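Local atomic coordinates of D-isomer specific 2-hydroxyacid dehydrogenase family protein (Aeromonas salmonicida subsp. salmonicida, PDB entry 3HG7), a protein that probably acts as an NAD-dependent oxidoreductase of the D-isomer specific 2-hydroxyacid dehydrogenase family. Residues 5-13 / 47-58; 218-229 / 247-256. The protein carries 1 engineered substitution. All coordinates share one frame; numbering follows the deposited sequence.

Contact 1 (5-13 / 47-58); sequences QRTLLLLSQ and EAHILMAEPARA
Strands 6-11 and 50-53 are parallel neighbours in the five-stranded sheet of a flavodoxin-like domain, the kind that in D-2-hydroxyacid dehydrogenases accompanies the NAD-binding domain. The ladder runs from Ile50 N to Thr7 O up to Leu11 N, which meets Met52 O at 2.9 Å in a nearly straight bond (175°). Where the strands begin, the His49 ring takes over a backbone role: ND1 lies 3.0 Å from Thr7 N and accepts a hydrogen bond from it close to the ring plane. With CG beside its own backbone N (chi1 -49°), the ring is swung back to reach that amide. At the other end Glu54, its chain bent at chi2 (84°), grips Ser12 and Gln13, just after strand 6-11, with both oxygens. OE2 accepts a hydrogen bond from Ser12 OG (2.7 Å) and OE1 one from Gln13 N (2.9 Å), each through its syn lone pair; Thr74 also bonds OE2. Beside this clamp, in one of its two conformers, the Arg57 guanidinium lies with a face over the Leu11-Ser12 peptide. Leu8 and Met52 pack against helix 15-24 and Ile50 against helix 286-301, while strands 30-34 and 70-73 flank the pair.

Contact 2 (218-229 / 247-256); sequences EHCKPGAILFNV and GKLGMAVLDV
Ala224 O is gripped by two successive amides, Gly250 N at 2.8 Å and Met251 N at 3.1 Å, where strands 225-228 and 251-254 come together. These strands and helix 237-245 form a beta-alpha-beta unit of the Rossmann-type NAD-binding domain. Gly250 brings its CA within 4.0 Å of Gly223 CA, an approach with no space for a side chain pointing at the turn of residues 221-224. From there the parallel ladder continues to Asp255 N, which reaches Asn228 O in a nearly straight bond (173°). On one face of the sheet the Phe227 ring and Val253 lie side by side; Val253 CB sits over the ring face, 4.0 Å from its centroid, in a CH-pi contact. Helix 100-115 packs on this pair. On the other face Leu249, with CG anti to the backbone N (chi1 -172°), spreads its methyls between two partners: CD1 touches Ala224 CB at 3.7 Å and CD2 touches Leu226 CB. The Asn228 amide is held outside the pair, OD1 by Gly230 N and ND2 by Arg231 O. Its side chain crosses that of Val256 at about a right angle, with Asn228 ND2 3.6 Å from Val256 CG2.

Both contacts join parallel strands adjacent in a sheet, but in different domains: their centres are 39 Å apart on opposite sides of the chain's centre, and their nearest atoms are about 14 Å apart. Contact 1 is the more buried; contact 2 is partly buried, with exposed residues gathered in the loops before its strands. Contact 2 joins the two strands of one beta-alpha-beta unit, whereas in contact 1 another strand, 30-34, intervenes in sequence and lies beyond 6-11 in the sheet. Side chains bond directly to the partner segment at both ends of contact 1, through a histidine and a glutamate. The hydrogen bonds assigned between the segments of contact 2 run between backbone atoms, alongside an aromatic CH-pi contact.

Contact 1 (5-13 / 47-58)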
loop_
_atom_site.group_PDB
_atom_site.type_symbol
_atom_site.label_atom_id
_atom_site.label_comp_id
_atom_site.label_asym_id
_atom_site.label_seq_id
_atom_site.Cartn_x
_atom_site.Cartn_y
_atom_site.Cartn_z
ATOM N N GLN A 5 -28.919 19.548 7.682
ATOM C CA GLN A 5 -27.869 19.959 8.694
ATOM C C GLN A 5 -26.395 19.990 8.273
ATOM O O GLN A 5 -25.835 21.084 8.154
ATOM C CB GLN A 5 -27.998 19.350 10.101
ATOM C CG GLN A 5 -27.331 20.265 11.178
ATOM C CD GLN A 5 -26.429 19.549 12.207
ATOM O OE1 GLN A 5 -26.105 20.103 13.276
ATOM N NE2 GLN A 5 -26.036 18.335 11.904
ATOM N N ARG A 6 -25.747 18.830 8.138
ATOM C CA ARG A 6 -24.497 18.779 7.389
ATOM C C ARG A 6 -24.719 18.039 6.086
ATOM O O ARG A 6 -25.667 17.257 5.959
ATOM C CB ARG A 6 -23.365 18.097 8.168
ATOM C CG ARG A 6 -22.808 18.945 9.333
ATOM C CD ARG A 6 -21.652 18.218 9.991
ATOM N NE ARG A 6 -21.175 18.888 11.211
ATOM C CZ ARG A 6 -21.623 18.639 12.437
ATOM N NH1 ARG A 6 -21.074 19.250 13.483
ATOM N NH2 ARG A 6 -22.610 17.778 12.633
ATOM N N THR A 7 -23.822 18.287 5.137
ATOM C CA THR A 7 -23.833 17.630 3.825
ATOM C C THR A 7 -22.532 16.866 3.615
ATOM O O THR A 7 -21.466 17.419 3.838
ATOM C CB THR A 7 -24.001 18.675 2.722
ATOM O OG1 THR A 7 -25.310 19.273 2.830
ATOM C CG2 THR A 7 -23.879 18.024 1.302
ATOM N N LEU A 8 -22.653 15.603 3.232
ATOM C CA LEU A 8 -21.525 14.762 2.833
ATOM C C LEU A 8 -21.581 14.665 1.307
ATOM O O LEU A 8 -22.648 14.409 0.749
ATOM C CB LEU A 8 -21.679 13.360 3.399
ATOM C CG LEU A 8 -20.803 12.242 2.785
ATOM C CD1 LEU A 8 -19.301 12.517 2.997
ATOM C CD2 LEU A 8 -21.188 10.913 3.410
ATOM N N LEU A 9 -20.443 14.862 0.648
ATOM C CA LEU A 9 -20.364 14.598 -0.796
ATOM C C LEU A 9 -19.492 13.368 -1.040
ATOM O O LEU A 9 -18.376 13.328 -0.544
ATOM C CB LEU A 9 -19.798 15.804 -1.562
ATOM C CG LEU A 9 -19.634 15.614 -3.099
ATOM C CD1 LEU A 9 -20.984 15.356 -3.763
ATOM C CD2 LEU A 9 -19.018 16.893 -3.714
ATOM N N LEU A 10 -20.001 12.414 -1.847
ATOM C CA LEU A 10 -19.275 11.190 -2.215
ATOM C C LEU A 10 -18.680 11.413 -3.599
ATOM O O LEU A 10 -19.414 11.724 -4.529
ATOM C CB LEU A 10 -20.243 10.003 -2.278
ATOM C CG LEU A 10 -20.910 9.675 -0.931
ATOM C CD1 LEU A 10 -21.887 8.566 -1.121
ATOM C CD2 LEU A 10 -19.816 9.240 0.055
ATOM N N LEU A 11 -17.357 11.333 -3.683
ATOM C CA LEU A 11 -16.607 11.561 -4.916
ATOM C C LEU A 11 -15.582 10.402 -5.059
ATOM O O LEU A 11 -14.333 10.606 -5.077
ATOM C CB LEU A 11 -15.922 12.911 -4.839
ATOM C CG LEU A 11 -15.064 13.427 -5.978
ATOM C CD1 LEU A 11 -15.898 13.570 -7.235
ATOM C CD2 LEU A 11 -14.512 14.780 -5.553
ATOM N N SER A 12 -16.140 9.190 -5.163
ATOM C CA SER A 12 -15.371 7.949 -5.236
ATOM C C SER A 12 -15.789 7.062 -6.419
ATOM O O SER A 12 -16.948 7.046 -6.803
ATOM C CB SER A 12 -15.568 7.138 -3.957
ATOM O OG SER A 12 -14.921 5.874 -4.068
ATOM N N GLN A 13 -14.842 6.275 -6.937
ATOM C CA GLN A 13 -15.193 5.312 -7.993
ATOM C C GLN A 13 -16.140 4.270 -7.404
ATOM O O GLN A 13 -16.887 3.640 -8.127
ATOM C CB GLN A 13 -13.953 4.662 -8.601
ATOM C CG GLN A 13 -13.095 3.869 -7.646
ATOM C CD GLN A 13 -11.868 3.299 -8.350
ATOM O OE1 GLN A 13 -11.765 2.097 -8.555
ATOM N NE2 GLN A 13 -10.949 4.183 -8.762
ATOM N N GLU A 47 -20.988 23.019 -1.298
ATOM C CA GLU A 47 -21.982 22.713 -0.283
ATOM C C GLU A 47 -21.609 21.652 0.761
ATOM O O GLU A 47 -22.348 21.470 1.731
ATOM C CB GLU A 47 -23.290 22.331 -0.940
ATOM C CG GLU A 47 -23.925 23.533 -1.622
ATOM C CD GLU A 47 -25.152 23.158 -2.396
ATOM O OE1 GLU A 47 -25.128 23.282 -3.646
ATOM O OE2 GLU A 47 -26.131 22.705 -1.756
ATOM N N ALA A 48 -20.474 20.992 0.571
ATOM C CA ALA A 48 -20.110 19.828 1.404
ATOM C C ALA A 48 -19.351 20.246 2.650
ATOM O O ALA A 48 -18.271 20.861 2.566
ATOM C CB ALA A 48 -19.273 18.860 0.597
ATOM N N HIS A 49 -19.916 19.919 3.805
ATOM C CA HIS A 49 -19.139 19.959 5.042
ATOM C C HIS A 49 -18.192 18.777 5.193
ATOM O O HIS A 49 -17.137 18.922 5.792
ATOM C CB HIS A 49 -20.062 20.040 6.248
ATOM C CG HIS A 49 -21.100 21.096 6.108
ATOM N ND1 HIS A 49 -22.350 20.825 5.596
ATOM C CD2 HIS A 49 -21.066 22.432 6.341
ATOM C CE1 HIS A 49 -23.058 21.947 5.558
ATOM N NE2 HIS A 49 -22.299 22.936 5.989
ATOM N N ILE A 50 -18.574 17.626 4.646
ATOM C CA ILE A 50 -17.767 16.406 4.772
ATOM C C ILE A 50 -17.561 15.890 3.379
ATOM O O ILE A 50 -18.477 15.939 2.580
ATOM C CB ILE A 50 -18.499 15.317 5.615
ATOM C CG1 ILE A 50 -18.857 15.907 7.002
ATOM C CG2 ILE A 50 -17.570 14.086 5.837
ATOM C CD1 ILE A 50 -19.584 14.931 7.891
ATOM N N LEU A 51 -16.370 15.378 3.086
ATOM C CA LEU A 51 -16.133 14.776 1.770
ATOM C C LEU A 51 -15.542 13.360 1.953
ATOM O O LEU A 51 -14.654 13.149 2.799
ATOM C CB LEU A 51 -15.138 15.652 1.008
ATOM C CG LEU A 51 -14.769 15.204 -0.409
ATOM C CD1 LEU A 51 -15.961 15.392 -1.348
ATOM C CD2 LEU A 51 -13.561 16.009 -0.889
ATOM N N MET A 52 -16.025 12.387 1.179
ATOM C CA MET A 52 -15.318 11.087 1.112
ATOM C C MET A 52 -14.982 10.830 -0.356
ATOM O O MET A 52 -15.893 10.827 -1.192
ATOM C CB MET A 52 -16.171 9.950 1.656
ATOM C CG MET A 52 -15.447 8.561 1.558
ATOM S SD MET A 52 -15.615 7.353 2.929
ATOM C CE MET A 52 -17.369 7.118 2.797
ATOM N N ALA A 53 -13.700 10.652 -0.653
ATOM C CA ALA A 53 -13.225 10.688 -2.055
ATOM C C ALA A 53 -11.863 10.082 -2.179
ATOM O O ALA A 53 -11.153 9.922 -1.185
ATOM C CB ALA A 53 -13.138 12.135 -2.547
ATOM N N GLU A 54 -11.487 9.748 -3.417
ATOM C CA GLU A 54 -10.084 9.439 -3.690
ATOM C C GLU A 54 -9.417 10.793 -3.776
ATOM O O GLU A 54 -10.005 11.743 -4.328
ATOM C CB GLU A 54 -9.933 8.663 -5.008
ATOM C CG GLU A 54 -10.202 7.186 -4.854
ATOM C CD GLU A 54 -11.678 6.861 -4.936
ATOM O OE1 GLU A 54 -12.244 7.023 -6.035
ATOM O OE2 GLU A 54 -12.248 6.357 -3.940
ATOM N N PRO A 55 -8.204 10.922 -3.198
ATOM C CA PRO A 55 -7.454 12.193 -3.287
ATOM C C PRO A 55 -7.364 12.799 -4.676
ATOM O O PRO A 55 -7.630 13.994 -4.819
ATOM C CB PRO A 55 -6.069 11.796 -2.804
ATOM C CG PRO A 55 -6.366 10.766 -1.774
ATOM C CD PRO A 55 -7.480 9.940 -2.381
ATOM N N ALA A 56 -7.014 11.999 -5.693
ATOM C CA ALA A 56 -6.920 12.546 -7.067
ATOM C C ALA A 56 -8.243 13.104 -7.582
ATOM O O ALA A 56 -8.257 13.993 -8.405
ATOM C CB ALA A 56 -6.369 11.523 -8.028
ATOM N N ARG A 57 -9.363 12.572 -7.126
ATOM C CA ARG A 57 -10.609 13.156 -7.574
ATOM C C ARG A 57 -10.991 14.433 -6.883
ATOM O O ARG A 57 -11.576 15.329 -7.510
ATOM C CB ARG A 57 -11.735 12.157 -7.573
ATOM C CG ARG A 57 -11.738 11.509 -8.919
ATOM C CD ARG A 57 -12.797 10.550 -9.059
ATOM N NE ARG A 57 -14.097 11.188 -9.155
ATOM C CZ ARG A 57 -15.185 10.451 -9.214
ATOM N NH1 ARG A 57 -15.009 9.139 -9.219
ATOM N NH2 ARG A 57 -16.388 10.984 -9.239
ATOM N N ALA A 58 -10.649 14.535 -5.625
ATOM C CA ALA A 58 -10.962 15.754 -4.870
ATOM C C ALA A 58 -10.051 16.913 -5.239
ATOM O O ALA A 58 -10.482 18.066 -5.249
ATOM C CB ALA A 58 -10.857 15.456 -3.392
HETATM O O HOH W 1 -17.441 8.200 -9.216
#

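Contact 2 (218-229 / 247-256)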
loop_
_atom_site.group_PDB
_atom_site.type_symbol
_atom_site.label_atom_id
_atom_site.label_comp_id
_atom_site.label_asym_id
_atom_site.label_seq_id
_atom_site.Cartn_x
_atom_site.Cartn_y
_atom_site.Cartn_z
ATOM N N GLU A 218 22.124 -3.683 -3.130
ATOM C CA GLU A 218 21.766 -4.830 -3.961
ATOM C C GLU A 218 22.812 -5.934 -3.840
ATOM O O GLU A 218 22.533 -7.103 -4.122
ATOM C CB GLU A 218 21.536 -4.412 -5.420
ATOM C CG GLU A 218 20.396 -3.383 -5.636
ATOM C CD GLU A 218 18.997 -3.905 -5.304
ATOM O OE1 GLU A 218 18.889 -4.979 -4.671
ATOM O OE2 GLU A 218 17.998 -3.229 -5.668
ATOM N N HIS A 219 24.011 -5.564 -3.393
ATOM C CA HIS A 219 24.999 -6.552 -2.990
ATOM C C HIS A 219 24.456 -7.296 -1.773
ATOM O O HIS A 219 24.947 -7.148 -0.657
ATOM C CB HIS A 219 26.364 -5.911 -2.741
ATOM C CG HIS A 219 27.124 -5.626 -3.999
ATOM N ND1 HIS A 219 27.150 -4.380 -4.590
ATOM C CD2 HIS A 219 27.871 -6.433 -4.790
ATOM C CE1 HIS A 219 27.889 -4.429 -5.684
ATOM N NE2 HIS A 219 28.340 -5.664 -5.828
ATOM N N CYS A 220 23.390 -8.066 -2.017
ATOM C CA CYS A 220 22.796 -8.919 -0.993
ATOM C C CYS A 220 21.854 -10.053 -1.443
ATOM O O CYS A 220 20.629 -9.955 -1.297
ATOM C CB CYS A 220 22.122 -8.090 0.089
ATOM S SG CYS A 220 21.949 -9.091 1.529
ATOM N N LYS A 221 22.463 -11.097 -1.999
ATOM C CA LYS A 221 21.942 -12.482 -2.068
ATOM C C LYS A 221 21.366 -12.898 -3.417
ATOM O O LYS A 221 20.406 -12.290 -3.904
ATOM C CB LYS A 221 21.002 -12.857 -0.907
ATOM C CG LYS A 221 21.445 -14.136 -0.186
ATOM C CD LYS A 221 20.359 -14.790 0.660
ATOM C CE LYS A 221 20.986 -15.718 1.700
ATOM N NZ LYS A 221 20.166 -16.921 2.050
ATOM N N PRO A 222 21.956 -13.948 -4.020
ATOM C CA PRO A 222 21.681 -14.413 -5.375
ATOM C C PRO A 222 20.221 -14.742 -5.671
ATOM O O PRO A 222 19.739 -14.431 -6.756
ATOM C CB PRO A 222 22.516 -15.701 -5.474
ATOM C CG PRO A 222 22.775 -16.109 -4.038
ATOM C CD PRO A 222 22.974 -14.795 -3.371
ATOM N N GLY A 223 19.539 -15.388 -4.729
ATOM C CA GLY A 223 18.200 -15.925 -4.975
ATOM C C GLY A 223 17.120 -15.257 -4.144
ATOM O O GLY A 223 16.026 -15.796 -3.989
ATOM N N ALA A 224 17.417 -14.075 -3.623
ATOM C CA ALA A 224 16.472 -13.359 -2.784
ATOM C C ALA A 224 15.358 -12.781 -3.637
ATOM O O ALA A 224 15.565 -12.450 -4.797
ATOM C CB ALA A 224 17.149 -12.242 -2.039
ATOM N N ILE A 225 14.190 -12.665 -3.031
ATOM C CA ILE A 225 13.024 -12.123 -3.707
ATOM C C ILE A 225 12.722 -10.868 -2.926
ATOM O O ILE A 225 12.551 -10.916 -1.713
ATOM C CB ILE A 225 11.828 -13.104 -3.654
ATOM C CG1 ILE A 225 12.207 -14.404 -4.381
ATOM C CG2 ILE A 225 10.568 -12.462 -4.285
ATOM C CD1 ILE A 225 11.311 -15.600 -4.090
ATOM N N LEU A 226 12.658 -9.749 -3.625
ATOM C CA LEU A 226 12.324 -8.464 -3.012
ATOM C C LEU A 226 10.947 -7.985 -3.422
ATOM O O LEU A 226 10.700 -7.880 -4.607
ATOM C CB LEU A 226 13.338 -7.406 -3.450
ATOM C CG LEU A 226 13.040 -5.946 -3.066
ATOM C CD1 LEU A 226 12.992 -5.770 -1.553
ATOM C CD2 LEU A 226 14.073 -5.023 -3.677
ATOM N N PHE A 227 10.088 -7.681 -2.442
ATOM C CA PHE A 227 8.773 -7.042 -2.679
ATOM C C PHE A 227 8.835 -5.580 -2.295
ATOM O O PHE A 227 9.317 -5.242 -1.197
ATOM C CB PHE A 227 7.691 -7.645 -1.786
ATOM C CG PHE A 227 7.269 -9.039 -2.171
ATOM C CD1 PHE A 227 6.033 -9.253 -2.748
ATOM C CD2 PHE A 227 8.087 -10.138 -1.896
ATOM C CE1 PHE A 227 5.625 -10.550 -3.109
ATOM C CE2 PHE A 227 7.699 -11.428 -2.242
ATOM C CZ PHE A 227 6.453 -11.635 -2.836
ATOM N N ASN A 228 8.279 -4.722 -3.146
ATOM C CA ASN A 228 8.023 -3.363 -2.717
ATOM C C ASN A 228 6.564 -3.026 -2.847
ATOM O O ASN A 228 6.035 -2.944 -3.959
ATOM C CB ASN A 228 8.826 -2.334 -3.488
ATOM C CG ASN A 228 8.696 -0.918 -2.862
ATOM O OD1 ASN A 228 8.276 -0.769 -1.706
ATOM N ND2 ASN A 228 9.035 0.097 -3.626
ATOM N N VAL A 229 5.929 -2.843 -1.698
ATOM C CA VAL A 229 4.514 -2.511 -1.651
ATOM C C VAL A 229 4.258 -1.208 -0.861
ATOM O O VAL A 229 3.105 -0.867 -0.591
ATOM C CB VAL A 229 3.743 -3.643 -1.001
ATOM C CG1 VAL A 229 3.789 -4.906 -1.872
ATOM C CG2 VAL A 229 4.368 -3.949 0.351
ATOM N N GLY A 247 22.496 -10.899 -11.626
ATOM C CA GLY A 247 22.426 -11.929 -10.588
ATOM C C GLY A 247 22.669 -11.440 -9.172
ATOM O O GLY A 247 23.101 -12.210 -8.310
ATOM N N LYS A 248 22.386 -10.165 -8.928
ATOM C CA LYS A 248 22.572 -9.575 -7.608
ATOM C C LYS A 248 21.364 -9.835 -6.708
ATOM O O LYS A 248 21.464 -9.783 -5.470
ATOM C CB LYS A 248 22.828 -8.072 -7.742
ATOM C CG LYS A 248 23.956 -7.561 -6.860
ATOM C CD LYS A 248 25.298 -8.250 -7.150
ATOM C CE LYS A 248 26.107 -7.495 -8.206
ATOM N NZ LYS A 248 27.574 -7.715 -8.045
ATOM N N LEU A 249 20.233 -10.120 -7.358
ATOM C CA LEU A 249 18.940 -10.344 -6.716
ATOM C C LEU A 249 18.190 -11.347 -7.580
ATOM O O LEU A 249 18.351 -11.353 -8.805
ATOM C CB LEU A 249 18.155 -9.025 -6.632
ATOM C CG LEU A 249 16.856 -9.004 -5.825
ATOM C CD1 LEU A 249 17.126 -9.383 -4.378
ATOM C CD2 LEU A 249 16.180 -7.650 -5.909
ATOM N N GLY A 250 17.380 -12.203 -6.957
ATOM C CA GLY A 250 16.758 -13.313 -7.700
ATOM C C GLY A 250 15.556 -12.822 -8.493
ATOM O O GLY A 250 15.432 -13.055 -9.709
ATOM N N MET A 251 14.674 -12.135 -7.789
ATOM C CA MET A 251 13.433 -11.667 -8.389
ATOM C C MET A 251 13.004 -10.409 -7.674
ATOM O O MET A 251 13.368 -10.199 -6.509
ATOM C CB MET A 251 12.342 -12.738 -8.244
ATOM C CG MET A 251 12.494 -13.994 -9.146
ATOM S SD MET A 251 11.683 -13.900 -10.769
ATOM C CE MET A 251 10.388 -12.716 -10.388
ATOM N N ALA A 252 12.210 -9.577 -8.352
ATOM C CA ALA A 252 11.562 -8.446 -7.693
ATOM C C ALA A 252 10.052 -8.446 -8.008
ATOM O O ALA A 252 9.664 -8.733 -9.136
ATOM C CB ALA A 252 12.174 -7.157 -8.145
ATOM N N VAL A 253 9.234 -8.168 -7.001
ATOM C CA VAL A 253 7.775 -8.023 -7.190
ATOM C C VAL A 253 7.420 -6.637 -6.735
ATOM O O VAL A 253 7.525 -6.328 -5.545
ATOM C CB VAL A 253 6.972 -9.053 -6.337
ATOM C CG1 VAL A 253 5.438 -8.929 -6.584
ATOM C CG2 VAL A 253 7.447 -10.470 -6.640
ATOM N N LEU A 254 6.964 -5.810 -7.671
ATOM C CA LEU A 254 6.736 -4.411 -7.363
ATOM C C LEU A 254 5.301 -4.032 -7.628
ATOM O O LEU A 254 4.816 -4.237 -8.739
ATOM C CB LEU A 254 7.630 -3.516 -8.221
ATOM C CG LEU A 254 9.152 -3.683 -8.210
ATOM C CD1 LEU A 254 9.743 -2.453 -8.863
ATOM C CD2 LEU A 254 9.689 -3.868 -6.803
ATOM N N ASP A 255 4.637 -3.499 -6.602
ATOM C CA ASP A 255 3.250 -3.050 -6.730
ATOM C C ASP A 255 3.215 -1.515 -6.906
ATOM O O ASP A 255 2.225 -0.950 -7.356
ATOM C CB ASP A 255 2.432 -3.468 -5.502
ATOM C CG ASP A 255 0.949 -3.219 -5.677
ATOM O OD1 ASP A 255 0.406 -3.592 -6.755
ATOM O OD2 ASP A 255 0.345 -2.594 -4.766
ATOM N N VAL A 256 4.333 -0.869 -6.591
ATOM C CA VAL A 256 4.407 0.611 -6.562
ATOM C C VAL A 256 5.654 1.109 -7.278
ATOM O O VAL A 256 6.650 0.391 -7.396
ATOM C CB VAL A 256 4.372 1.150 -5.134
ATOM C CG1 VAL A 256 3.015 0.881 -4.510
ATOM C CG2 VAL A 256 5.534 0.556 -4.283
HETATM O O HOH W 2 9.172 -0.062 -6.150
HETATM O O HOH W 3 0.760 -0.955 -2.444
#